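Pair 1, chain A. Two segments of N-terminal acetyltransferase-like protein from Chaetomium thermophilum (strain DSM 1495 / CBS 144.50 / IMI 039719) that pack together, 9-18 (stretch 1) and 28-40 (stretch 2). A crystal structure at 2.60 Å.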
# COMPACT_ATOMS: atom_id res chain seq x y z
N ARG A 9 39.19 -33.72 22.28
CA ARG A 9 39.32 -32.41 22.89
C ARG A 9 38.93 -31.34 21.88
O ARG A 9 38.37 -30.30 22.25
CB ARG A 9 40.75 -32.17 23.39
CG ARG A 9 41.19 -33.17 24.46
CD ARG A 9 40.14 -33.34 25.56
NE ARG A 9 40.56 -34.27 26.60
CZ ARG A 9 40.97 -33.91 27.82
NH1 ARG A 9 41.02 -32.63 28.16
NH2 ARG A 9 41.34 -34.84 28.69
N GLU A 10 39.22 -31.60 20.61
CA GLU A 10 38.78 -30.72 19.54
C GLU A 10 37.27 -30.84 19.40
O GLU A 10 36.59 -29.87 19.08
CB GLU A 10 39.46 -31.07 18.22
CG GLU A 10 40.97 -31.19 18.30
CD GLU A 10 41.46 -32.48 17.69
OE1 GLU A 10 42.26 -32.43 16.73
OE2 GLU A 10 41.02 -33.55 18.16
N ALA A 11 36.77 -32.05 19.63
CA ALA A 11 35.34 -32.32 19.55
C ALA A 11 34.57 -31.42 20.51
O ALA A 11 33.57 -30.80 20.13
CB ALA A 11 35.06 -33.79 19.85
N ASN A 12 35.05 -31.34 21.75
CA ASN A 12 34.46 -30.45 22.74
C ASN A 12 34.82 -28.99 22.48
O ASN A 12 34.09 -28.08 22.86
CB ASN A 12 34.90 -30.86 24.16
CG ASN A 12 34.40 -32.23 24.55
OD1 ASN A 12 33.25 -32.38 24.99
ND2 ASN A 12 35.25 -33.24 24.40
N LEU A 13 35.96 -28.77 21.82
CA LEU A 13 36.40 -27.42 21.48
C LEU A 13 35.52 -26.83 20.37
O LEU A 13 35.24 -25.62 20.35
CB LEU A 13 37.88 -27.45 21.06
CG LEU A 13 38.71 -26.17 21.09
CD1 LEU A 13 38.21 -25.16 20.08
CD2 LEU A 13 38.75 -25.56 22.48
N PHE A 14 35.06 -27.69 19.46
CA PHE A 14 34.13 -27.28 18.42
C PHE A 14 32.82 -26.77 19.04
O PHE A 14 32.23 -25.80 18.55
CB PHE A 14 33.85 -28.45 17.47
CG PHE A 14 32.93 -28.09 16.32
CD1 PHE A 14 33.41 -27.40 15.22
CD2 PHE A 14 31.59 -28.46 16.35
CE1 PHE A 14 32.57 -27.08 14.17
CE2 PHE A 14 30.75 -28.14 15.30
CZ PHE A 14 31.24 -27.45 14.21
N ARG A 15 32.39 -27.41 20.12
CA ARG A 15 31.19 -26.99 20.84
C ARG A 15 31.36 -25.62 21.50
O ARG A 15 30.40 -24.86 21.61
CB ARG A 15 30.82 -28.03 21.91
CG ARG A 15 30.20 -29.31 21.36
CD ARG A 15 29.77 -30.25 22.48
NE ARG A 15 29.32 -31.55 21.97
CZ ARG A 15 30.06 -32.65 21.96
NH1 ARG A 15 31.29 -32.64 22.45
NH2 ARG A 15 29.56 -33.78 21.48
N THR A 16 32.58 -25.32 21.94
CA THR A 16 32.83 -24.04 22.61
C THR A 16 32.96 -22.92 21.58
O THR A 16 32.99 -21.75 21.92
CB THR A 16 34.09 -24.10 23.52
OG1 THR A 16 35.26 -24.30 22.73
CG2 THR A 16 33.97 -25.24 24.53
N VAL A 17 33.02 -23.30 20.30
CA VAL A 17 33.01 -22.31 19.23
C VAL A 17 31.59 -21.85 18.93
O VAL A 17 31.35 -20.67 18.65
CB VAL A 17 33.63 -22.88 17.95
CG1 VAL A 17 33.52 -21.87 16.81
CG2 VAL A 17 35.09 -23.27 18.20
N ILE A 18 30.66 -22.80 18.98
CA ILE A 18 29.23 -22.53 18.85
C ILE A 18 28.71 -21.76 20.07
O ILE A 18 27.96 -20.79 19.93
CB ILE A 18 28.41 -23.83 18.67
CG1 ILE A 18 28.99 -24.67 17.53
CG2 ILE A 18 26.95 -23.53 18.39
CD1 ILE A 18 28.23 -25.95 17.26
N ARG A 28 36.52 -15.08 21.80
CA ARG A 28 36.53 -16.33 22.55
C ARG A 28 36.29 -17.54 21.64
O ARG A 28 36.72 -18.65 21.95
CB ARG A 28 35.47 -16.28 23.67
CG ARG A 28 35.94 -15.56 24.93
CD ARG A 28 34.77 -15.22 25.85
NE ARG A 28 33.80 -16.31 25.93
CZ ARG A 28 32.68 -16.27 26.64
NH1 ARG A 28 31.85 -17.31 26.65
NH2 ARG A 28 32.38 -15.19 27.35
N GLY A 29 35.61 -17.31 20.51
CA GLY A 29 35.28 -18.37 19.56
C GLY A 29 36.30 -18.55 18.44
O GLY A 29 36.67 -19.68 18.10
N LEU A 30 36.75 -17.43 17.86
CA LEU A 30 37.82 -17.45 16.86
C LEU A 30 39.10 -18.09 17.41
O LEU A 30 39.61 -19.04 16.82
CB LEU A 30 38.11 -16.04 16.37
CG LEU A 30 37.02 -15.42 15.51
CD1 LEU A 30 37.24 -13.93 15.34
CD2 LEU A 30 36.98 -16.13 14.15
N LYS A 31 39.61 -17.55 18.52
CA LYS A 31 40.83 -18.07 19.14
C LYS A 31 40.71 -19.57 19.39
O LYS A 31 41.70 -20.31 19.33
CB LYS A 31 41.13 -17.35 20.46
CG LYS A 31 41.33 -15.85 20.34
CD LYS A 31 41.40 -15.19 21.72
CE LYS A 31 41.30 -13.67 21.64
NZ LYS A 31 41.04 -13.06 22.97
N ALA A 32 39.49 -20.01 19.68
CA ALA A 32 39.20 -21.42 19.91
C ALA A 32 39.25 -22.20 18.61
O ALA A 32 39.93 -23.23 18.52
CB ALA A 32 37.84 -21.58 20.57
N ALA A 33 38.54 -21.72 17.59
CA ALA A 33 38.51 -22.37 16.29
C ALA A 33 39.89 -22.44 15.65
O ALA A 33 40.24 -23.42 15.00
CB ALA A 33 37.54 -21.66 15.35
N GLU A 34 40.68 -21.39 15.84
CA GLU A 34 42.03 -21.35 15.27
C GLU A 34 42.91 -22.45 15.84
O GLU A 34 43.88 -22.86 15.20
CB GLU A 34 42.68 -19.99 15.51
CG GLU A 34 43.39 -19.45 14.28
CD GLU A 34 42.44 -19.28 13.10
OE1 GLU A 34 41.21 -19.16 13.33
OE2 GLU A 34 42.91 -19.26 11.95
N GLN A 35 42.59 -22.92 17.04
CA GLN A 35 43.35 -24.01 17.65
C GLN A 35 43.03 -25.36 17.01
O GLN A 35 43.85 -26.28 17.03
CB GLN A 35 43.12 -24.06 19.16
CG GLN A 35 44.17 -24.89 19.88
CD GLN A 35 43.91 -25.00 21.37
OE1 GLN A 35 42.87 -24.56 21.86
NE2 GLN A 35 44.86 -25.59 22.10
N ILE A 36 41.82 -25.49 16.46
CA ILE A 36 41.45 -26.72 15.76
C ILE A 36 42.06 -26.74 14.37
O ILE A 36 42.49 -27.79 13.88
CB ILE A 36 39.92 -26.86 15.62
CG1 ILE A 36 39.23 -26.70 16.97
CG2 ILE A 36 39.57 -28.21 14.99
CD1 ILE A 36 37.74 -26.91 16.90
N LEU A 37 42.10 -25.57 13.73
CA LEU A 37 42.55 -25.43 12.35
C LEU A 37 44.08 -25.50 12.22
O LEU A 37 44.61 -25.68 11.12
CB LEU A 37 42.03 -24.11 11.77
CG LEU A 37 40.51 -23.95 11.60
CD1 LEU A 37 40.14 -22.52 11.19
CD2 LEU A 37 39.96 -24.96 10.59
N LYS A 38 44.79 -25.37 13.33
CA LYS A 38 46.24 -25.49 13.31
C LYS A 38 46.64 -26.97 13.36
O LYS A 38 47.74 -27.33 12.94
CB LYS A 38 46.87 -24.72 14.48
CG LYS A 38 48.39 -24.62 14.40
CD LYS A 38 48.95 -23.75 15.52
CE LYS A 38 50.46 -23.64 15.41
NZ LYS A 38 51.04 -22.86 16.54
N LYS A 39 45.75 -27.81 13.88
CA LYS A 39 45.97 -29.25 13.93
C LYS A 39 45.26 -29.98 12.78
O LYS A 39 45.83 -30.87 12.15
CB LYS A 39 45.50 -29.82 15.28
CG LYS A 39 46.31 -29.34 16.49
CD LYS A 39 46.03 -30.17 17.75
CE LYS A 39 44.56 -30.10 18.17
NZ LYS A 39 44.32 -30.83 19.45
N ASN A 40 44.02 -29.59 12.52
CA ASN A 40 43.26 -30.16 11.42
C ASN A 40 42.74 -29.05 10.50
O ASN A 40 41.57 -28.68 10.56
CB ASN A 40 42.10 -30.99 11.95
CG ASN A 40 41.57 -31.99 10.94
OD1 ASN A 40 41.63 -31.77 9.72
ND2 ASN A 40 41.05 -33.11 11.43

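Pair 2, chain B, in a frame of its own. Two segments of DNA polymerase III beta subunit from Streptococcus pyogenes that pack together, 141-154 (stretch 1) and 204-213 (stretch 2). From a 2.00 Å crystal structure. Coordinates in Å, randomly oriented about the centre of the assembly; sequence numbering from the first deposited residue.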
# COMPACT_ATOMS: atom_id res chain seq x y z
N LEU B 141 -27.08 4.90 -9.13
CA LEU B 141 -28.03 4.75 -8.02
C LEU B 141 -27.66 3.52 -7.20
O LEU B 141 -27.64 3.55 -5.97
CB LEU B 141 -29.46 4.60 -8.54
CG LEU B 141 -30.47 4.17 -7.47
CD1 LEU B 141 -30.51 5.19 -6.34
CD2 LEU B 141 -31.85 4.03 -8.09
N LEU B 142 -27.36 2.42 -7.90
CA LEU B 142 -27.01 1.18 -7.24
C LEU B 142 -25.73 1.38 -6.42
O LEU B 142 -25.65 0.94 -5.27
CB LEU B 142 -26.81 0.09 -8.30
CG LEU B 142 -27.06 -1.36 -7.89
CD1 LEU B 142 -28.31 -1.48 -7.03
CD2 LEU B 142 -27.20 -2.19 -9.16
N LYS B 143 -24.75 2.06 -7.00
CA LYS B 143 -23.50 2.31 -6.30
C LYS B 143 -23.69 3.17 -5.07
O LYS B 143 -22.96 3.04 -4.09
CB LYS B 143 -22.49 2.99 -7.23
CG LYS B 143 -21.88 2.10 -8.29
CD LYS B 143 -20.64 2.77 -8.87
CE LYS B 143 -20.00 1.94 -9.97
NZ LYS B 143 -18.67 2.49 -10.38
N SER B 144 -24.67 4.07 -5.13
CA SER B 144 -24.96 4.96 -4.01
C SER B 144 -25.54 4.18 -2.85
O SER B 144 -25.19 4.42 -1.70
CB SER B 144 -25.96 6.04 -4.44
OG SER B 144 -26.30 6.85 -3.33
N ILE B 145 -26.44 3.25 -3.17
CA ILE B 145 -27.09 2.39 -2.17
C ILE B 145 -26.03 1.53 -1.47
O ILE B 145 -26.06 1.35 -0.25
CB ILE B 145 -28.13 1.46 -2.84
CG1 ILE B 145 -29.31 2.29 -3.37
CG2 ILE B 145 -28.59 0.40 -1.86
CD1 ILE B 145 -30.28 1.52 -4.27
N ILE B 146 -25.11 0.99 -2.26
CA ILE B 146 -24.04 0.14 -1.74
C ILE B 146 -23.12 0.87 -0.77
O ILE B 146 -22.88 0.39 0.34
CB ILE B 146 -23.20 -0.43 -2.89
CG1 ILE B 146 -24.08 -1.36 -3.74
CG2 ILE B 146 -21.97 -1.16 -2.34
CD1 ILE B 146 -23.44 -1.85 -5.00
N ALA B 147 -22.60 2.02 -1.19
CA ALA B 147 -21.70 2.79 -0.34
C ALA B 147 -22.39 3.26 0.95
O ALA B 147 -21.72 3.61 1.92
CB ALA B 147 -21.17 4.00 -1.10
N GLU B 148 -23.72 3.25 0.95
CA GLU B 148 -24.48 3.69 2.12
C GLU B 148 -24.88 2.56 3.08
O GLU B 148 -25.15 2.82 4.25
CB GLU B 148 -25.76 4.44 1.70
CG GLU B 148 -25.51 5.70 0.87
CD GLU B 148 -26.79 6.46 0.51
OE1 GLU B 148 -27.83 5.82 0.24
OE2 GLU B 148 -26.74 7.70 0.49
N THR B 149 -24.91 1.32 2.60
CA THR B 149 -25.34 0.22 3.46
C THR B 149 -24.35 -0.93 3.68
O THR B 149 -24.38 -1.58 4.73
CB THR B 149 -26.63 -0.40 2.93
OG1 THR B 149 -26.39 -0.94 1.63
CG2 THR B 149 -27.74 0.66 2.82
N ALA B 150 -23.47 -1.18 2.71
CA ALA B 150 -22.51 -2.28 2.81
C ALA B 150 -21.72 -2.34 4.12
O ALA B 150 -21.66 -3.39 4.77
CB ALA B 150 -21.55 -2.24 1.63
N PHE B 151 -21.11 -1.23 4.50
CA PHE B 151 -20.30 -1.15 5.72
C PHE B 151 -21.00 -1.51 7.03
O PHE B 151 -20.35 -1.91 7.99
CB PHE B 151 -19.71 0.26 5.84
CG PHE B 151 -20.74 1.31 6.20
CD1 PHE B 151 -21.04 1.59 7.52
CD2 PHE B 151 -21.41 2.00 5.20
CE1 PHE B 151 -22.00 2.53 7.85
CE2 PHE B 151 -22.37 2.95 5.52
CZ PHE B 151 -22.67 3.21 6.85
N ALA B 152 -22.32 -1.38 7.07
CA ALA B 152 -23.07 -1.67 8.29
C ALA B 152 -23.30 -3.16 8.56
O ALA B 152 -23.62 -3.54 9.69
CB ALA B 152 -24.41 -0.93 8.27
N ALA B 153 -23.16 -3.99 7.54
CA ALA B 153 -23.36 -5.42 7.71
C ALA B 153 -22.34 -6.01 8.68
O ALA B 153 -21.28 -5.43 8.92
CB ALA B 153 -23.27 -6.13 6.37
N SER B 154 -22.66 -7.18 9.23
CA SER B 154 -21.78 -7.85 10.17
C SER B 154 -20.72 -8.70 9.47
O SER B 154 -20.97 -9.27 8.41
CB SER B 154 -22.60 -8.74 11.11
OG SER B 154 -21.77 -9.38 12.07
N PRO B 204 -24.30 -10.79 0.24
CA PRO B 204 -23.06 -10.63 1.00
C PRO B 204 -22.50 -9.24 0.71
O PRO B 204 -22.35 -8.87 -0.46
CB PRO B 204 -22.17 -11.75 0.46
CG PRO B 204 -23.15 -12.81 0.11
CD PRO B 204 -24.26 -12.03 -0.57
N SER B 205 -22.21 -8.48 1.75
CA SER B 205 -21.71 -7.13 1.57
C SER B 205 -20.45 -7.01 0.73
O SER B 205 -20.30 -6.05 -0.04
CB SER B 205 -21.48 -6.47 2.93
OG SER B 205 -20.68 -7.28 3.76
N LYS B 206 -19.52 -7.96 0.86
CA LYS B 206 -18.30 -7.87 0.09
C LYS B 206 -18.61 -7.97 -1.39
O LYS B 206 -17.99 -7.31 -2.22
CB LYS B 206 -17.32 -8.99 0.48
CG LYS B 206 -15.94 -8.81 -0.16
CD LYS B 206 -14.91 -9.75 0.44
CE LYS B 206 -13.50 -9.28 0.12
NZ LYS B 206 -13.28 -7.88 0.61
N SER B 207 -19.59 -8.81 -1.73
CA SER B 207 -19.98 -8.99 -3.11
C SER B 207 -20.49 -7.68 -3.72
O SER B 207 -20.33 -7.44 -4.92
CB SER B 207 -21.05 -10.08 -3.21
OG SER B 207 -20.54 -11.32 -2.74
N LEU B 208 -21.10 -6.84 -2.90
CA LEU B 208 -21.63 -5.57 -3.37
C LEU B 208 -20.50 -4.56 -3.61
O LEU B 208 -20.55 -3.78 -4.56
CB LEU B 208 -22.65 -5.01 -2.38
CG LEU B 208 -24.01 -5.71 -2.47
CD1 LEU B 208 -24.95 -5.19 -1.40
CD2 LEU B 208 -24.58 -5.50 -3.86
N ARG B 209 -19.50 -4.58 -2.74
CA ARG B 209 -18.36 -3.68 -2.90
C ARG B 209 -17.68 -3.98 -4.24
O ARG B 209 -17.21 -3.08 -4.93
CB ARG B 209 -17.35 -3.87 -1.77
CG ARG B 209 -17.92 -3.60 -0.38
CD ARG B 209 -17.06 -2.62 0.40
NE ARG B 209 -16.29 -3.26 1.47
CZ ARG B 209 -15.23 -4.05 1.28
NH1 ARG B 209 -14.80 -4.33 0.05
NH2 ARG B 209 -14.60 -4.57 2.33
N GLU B 210 -17.65 -5.26 -4.61
CA GLU B 210 -17.04 -5.66 -5.87
C GLU B 210 -17.87 -5.17 -7.07
O GLU B 210 -17.32 -4.87 -8.13
CB GLU B 210 -16.87 -7.18 -5.93
CG GLU B 210 -15.86 -7.74 -4.93
CD GLU B 210 -14.46 -7.16 -5.11
OE1 GLU B 210 -13.92 -7.22 -6.23
OE2 GLU B 210 -13.89 -6.65 -4.12
N PHE B 211 -19.19 -5.08 -6.89
CA PHE B 211 -20.07 -4.60 -7.95
C PHE B 211 -19.61 -3.20 -8.36
O PHE B 211 -19.45 -2.91 -9.55
CB PHE B 211 -21.52 -4.50 -7.47
CG PHE B 211 -22.44 -3.81 -8.44
CD1 PHE B 211 -22.60 -2.43 -8.41
CD2 PHE B 211 -23.12 -4.53 -9.41
CE1 PHE B 211 -23.42 -1.79 -9.33
CE2 PHE B 211 -23.95 -3.89 -10.33
CZ PHE B 211 -24.09 -2.51 -10.29
N SER B 212 -19.41 -2.34 -7.37
CA SER B 212 -18.99 -0.97 -7.60
C SER B 212 -17.65 -0.87 -8.31
O SER B 212 -17.43 0.03 -9.13
CB SER B 212 -18.92 -0.20 -6.27
OG SER B 212 -20.21 -0.04 -5.72
N ALA B 213 -16.76 -1.80 -7.99
CA ALA B 213 -15.44 -1.80 -8.60
C ALA B 213 -15.46 -2.33 -10.03
O ALA B 213 -14.68 -1.90 -10.87
CB ALA B 213 -14.46 -2.63 -7.75
O HOH W 1 -20.59 1.84 -4.10

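Superposing N, CA and C of 14 central residues places pair 2 on pair 1 with an RMSD of 0.8 Å. In each pair two helices run roughly antiparallel: their directions differ by 155° in pair 1 and 140° in pair 2, with axes approaching to 8.5 and 9.6 Å. The buried areas are similar, 454 and 501 Å².

The central match is A:Leu13 with B:Ile146, whose side-chain centres fall 1.1 Å apart. Both CA-to-CB bonds point toward the partner helix. A:Leu13 is a knob among A:Ala32, A:Ala33, A:Gln35 and A:Ile36; its CD1 lies 3.6 Å from A:Ala32 CB and 3.6 Å from A:Ile36 CG1. B:Ile146 fills the same place with both branches: CG2 lies 3.9 Å from B:Leu208 CB, and CD1 lies 3.6 Å from B:Phe211 CD1.

The facing positions differ in bulk. A:Ala32 matches B:Leu208; the small methyl also meets A:Val17, whose CG2 is 4.0 Å from A:Ala32 CB. A:Gln35 matches B:Phe211, and the CA-to-CB bonds of both point toward the partner. The glutamine covers little, its OE1 4.3 Å from A:Leu13 CD2, whereas the ring also reaches B:Leu142, with B:Phe211 CZ 3.3 Å from B:Leu142 CD2.

A:Ile36 and B:Ser212 coincide within 0.3 Å at CA, yet their chemistry diverges. The isoleucine packs as a hydrocarbon, CD1 lying 4.2 Å from A:Phe14 CB. The serine instead joins a water bridge: the water donates to B:Lys143 O at 2.7 Å and lies 2.5 Å from B:Ser212 OG.

Polar contacts involve A:Glu10 and its match B:Lys143. The CA-to-CB bond of A:Glu10 points toward the partner, and the residue forms a long salt bridge, OE1 to A:Lys39 NZ at 3.8 Å. The CA-to-CB bond of B:Lys143 points sideways, but the end of the side chain comes nearer, and NZ donates a hydrogen bond to B:Ser212 O at 3.0 Å. No hydrogen bond crosses pair 1.

At the other end, A:Val17 matches B:Ala150, and A:Gly29 matches B:Ser205. In pair 1 the larger residue, A:Val17, is on stretch 1 and A:Gly29 on stretch 2; in pair 2 the order reverses, with B:Ala150 on stretch 1 and the larger B:Ser205 on stretch 2. A:Val17 CA approaches A:Gly29 CA to 4.6 Å, and an ideal CB on the glycine would lie 3.6 Å from A:Val17 O. In pair 2 the corresponding CA atoms of B:Ala150 and B:Ser205 are 5.1 Å apart, and B:Ser205 CB rests 3.6 Å from B:Ala150 O. Both pairs thus place an aliphatic side chain, A:Leu13 or B:Ile146, against the partner helix; they differ around it, with A:Ala32, A:Gln35 and A:Ile36 in pair 1 and B:Leu208, B:Phe211 and B:Ser212, the last bound to a water, in pair 2.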